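Local coordinates for protein laminin subunit ALPHA-1 (Mus musculus, PDB 2JD4) that forms the LG4-5 domain pair of the laminin alpha1 chain, a metal-binding part of a basement membrane protein that probably contributes to anchorage at cell surfaces, at residues Glu199-Gly205 / Phe344-Asn350. The protein carries 4 engineered substitutions. Coordinates in Å, arbitrary orientation, origin at the centre of the assembly. Numbering follows the deposited sequence.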
# COMPACT_ATOMS: atom_id res chain seq x y z
N GLU A 199 -3.55 3.23 9.38
CA GLU A 199 -3.66 2.41 8.18
C GLU A 199 -4.44 3.11 7.07
O GLU A 199 -5.56 3.58 7.29
CB GLU A 199 -4.34 1.08 8.50
CG GLU A 199 -4.47 0.18 7.27
CD GLU A 199 -4.98 -1.20 7.62
OE1 GLU A 199 -5.38 -1.42 8.78
OE2 GLU A 199 -4.99 -2.07 6.72
N GLY A 200 -3.84 3.17 5.88
CA GLY A 200 -4.49 3.82 4.75
C GLY A 200 -3.58 4.52 3.75
O GLY A 200 -2.36 4.62 3.94
N THR A 201 -4.18 5.02 2.67
CA THR A 201 -3.46 5.73 1.63
C THR A 201 -3.92 7.18 1.57
O THR A 201 -5.11 7.46 1.40
CB THR A 201 -3.72 5.09 0.26
OG1 THR A 201 -3.10 3.81 0.20
CG2 THR A 201 -3.18 5.98 -0.85
N PHE A 202 -2.97 8.10 1.67
CA PHE A 202 -3.28 9.53 1.62
C PHE A 202 -3.39 10.08 0.20
O PHE A 202 -2.56 9.78 -0.67
CB PHE A 202 -2.20 10.32 2.37
CG PHE A 202 -2.49 11.79 2.48
CD1 PHE A 202 -3.66 12.23 3.07
CD2 PHE A 202 -1.58 12.73 1.99
CE1 PHE A 202 -3.93 13.60 3.19
CE2 PHE A 202 -1.84 14.10 2.10
CZ PHE A 202 -3.02 14.53 2.71
N PHE A 203 -4.43 10.89 -0.03
CA PHE A 203 -4.70 11.56 -1.30
C PHE A 203 -4.70 13.06 -0.95
O PHE A 203 -5.58 13.52 -0.23
CB PHE A 203 -6.08 11.18 -1.84
CG PHE A 203 -6.20 9.75 -2.31
CD1 PHE A 203 -6.24 8.69 -1.40
CD2 PHE A 203 -6.33 9.46 -3.67
CE1 PHE A 203 -6.41 7.38 -1.83
CE2 PHE A 203 -6.50 8.15 -4.11
CZ PHE A 203 -6.54 7.11 -3.19
N GLU A 204 -3.72 13.81 -1.44
CA GLU A 204 -3.60 15.23 -1.11
C GLU A 204 -4.62 16.18 -1.76
O GLU A 204 -4.71 17.34 -1.35
CB GLU A 204 -2.18 15.73 -1.40
CG GLU A 204 -1.85 15.91 -2.88
CD GLU A 204 -0.40 16.32 -3.11
OE1 GLU A 204 -0.06 16.69 -4.25
OE2 GLU A 204 0.40 16.25 -2.16
N GLY A 205 -5.35 15.70 -2.77
CA GLY A 205 -6.35 16.53 -3.43
C GLY A 205 -5.93 17.15 -4.75
O GLY A 205 -6.64 17.98 -5.31
N PHE A 344 -10.10 13.70 -4.82
CA PHE A 344 -10.36 13.40 -3.41
C PHE A 344 -9.20 13.85 -2.52
O PHE A 344 -8.04 13.86 -2.94
CB PHE A 344 -10.56 11.88 -3.25
CG PHE A 344 -10.83 11.42 -1.83
CD1 PHE A 344 -12.06 11.65 -1.23
CD2 PHE A 344 -9.87 10.69 -1.14
CE1 PHE A 344 -12.34 11.16 0.04
CE2 PHE A 344 -10.13 10.19 0.14
CZ PHE A 344 -11.37 10.42 0.73
N ARG A 345 -9.53 14.24 -1.28
CA ARG A 345 -8.52 14.62 -0.29
C ARG A 345 -8.89 13.90 1.00
O ARG A 345 -9.97 14.12 1.54
CB ARG A 345 -8.48 16.13 -0.04
CG ARG A 345 -7.44 16.50 1.03
CD ARG A 345 -7.33 17.99 1.26
NE ARG A 345 -6.48 18.28 2.42
CZ ARG A 345 -5.15 18.12 2.44
NH1 ARG A 345 -4.52 17.67 1.37
NH2 ARG A 345 -4.47 18.39 3.54
N GLY A 346 -8.00 13.03 1.47
CA GLY A 346 -8.25 12.26 2.68
C GLY A 346 -7.57 10.90 2.52
O GLY A 346 -6.58 10.80 1.81
N CYS A 347 -8.07 9.87 3.19
CA CYS A 347 -7.46 8.54 3.05
C CYS A 347 -8.50 7.48 2.70
O CYS A 347 -9.69 7.61 3.04
CB CYS A 347 -6.71 8.13 4.33
SG CYS A 347 -5.38 9.26 4.88
N VAL A 348 -8.04 6.43 2.02
CA VAL A 348 -8.88 5.30 1.63
C VAL A 348 -8.15 4.02 2.08
O VAL A 348 -6.92 3.93 1.97
CB VAL A 348 -9.09 5.26 0.11
CG1 VAL A 348 -9.77 3.95 -0.31
CG2 VAL A 348 -9.91 6.46 -0.32
N ARG A 349 -8.89 3.05 2.59
CA ARG A 349 -8.30 1.80 3.06
C ARG A 349 -9.20 0.62 2.69
O ARG A 349 -10.40 0.79 2.45
CB ARG A 349 -8.13 1.85 4.58
CG ARG A 349 -9.19 1.08 5.36
CD ARG A 349 -9.57 1.70 6.71
NE ARG A 349 -8.43 2.07 7.54
CZ ARG A 349 -8.52 2.43 8.82
NH1 ARG A 349 -9.70 2.46 9.43
NH2 ARG A 349 -7.44 2.78 9.49
N ASN A 350 -8.61 -0.57 2.64
CA ASN A 350 -9.34 -1.80 2.32
C ASN A 350 -10.19 -1.73 1.06
O ASN A 350 -11.38 -2.08 1.08
CB ASN A 350 -10.21 -2.21 3.51
CG ASN A 350 -9.39 -2.56 4.75
OD1 ASN A 350 -8.41 -3.30 4.66
ND2 ASN A 350 -9.79 -2.03 5.90
O HOH W 1 -6.02 -1.21 3.77
O HOH W 2 -4.76 1.93 0.98
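Phe203 packs its ring against Phe344 and Val348: the edge of Phe344 points at the face of Phe203 in a T-shaped pair, centroids 5.8 Å apart and planes at 76°, and Phe203 CE1 lies 3.9 Å from Val348 CG2. Beneath these side chains the backbones run antiparallel. Thr201 and Val348 exchange both hydrogen bonds (Thr201 N to Val348 O 3.0 Å, Val348 N to Thr201 O 3.2 Å), as do Phe203 and Gly346 (Phe203 N to Gly346 O 2.8 Å, Gly346 N to Phe203 O 3.0 Å). In the second laminin G domain, a concanavalin-like beta-sandwich, this pairing joins a strand near the domain's start to one near its end; strands 369-374 and 222-230 continue the sheet on either side. Between the two hydrogen-bonded pairs, Phe202 and Cys347 form a non-hydrogen-bonded pair whose side chains lie on the face opposite Phe203 and Val348, where Cys347 SG, disulfide-linked to Cys378, meets the ring edge 3.9 Å from Phe202 CD1. Just before strand 201-204, Gly200 adopts backbone angles that would jam a CB against the preceding carbonyl. That carbonyl, Glu199 O, accepts a 3.0 Å hydrogen bond from Arg349 NH2, whose guanidinium also salt-bridges Glu382. At the other end, Arg345 NH1 donates to Glu204 O at 2.7 Å.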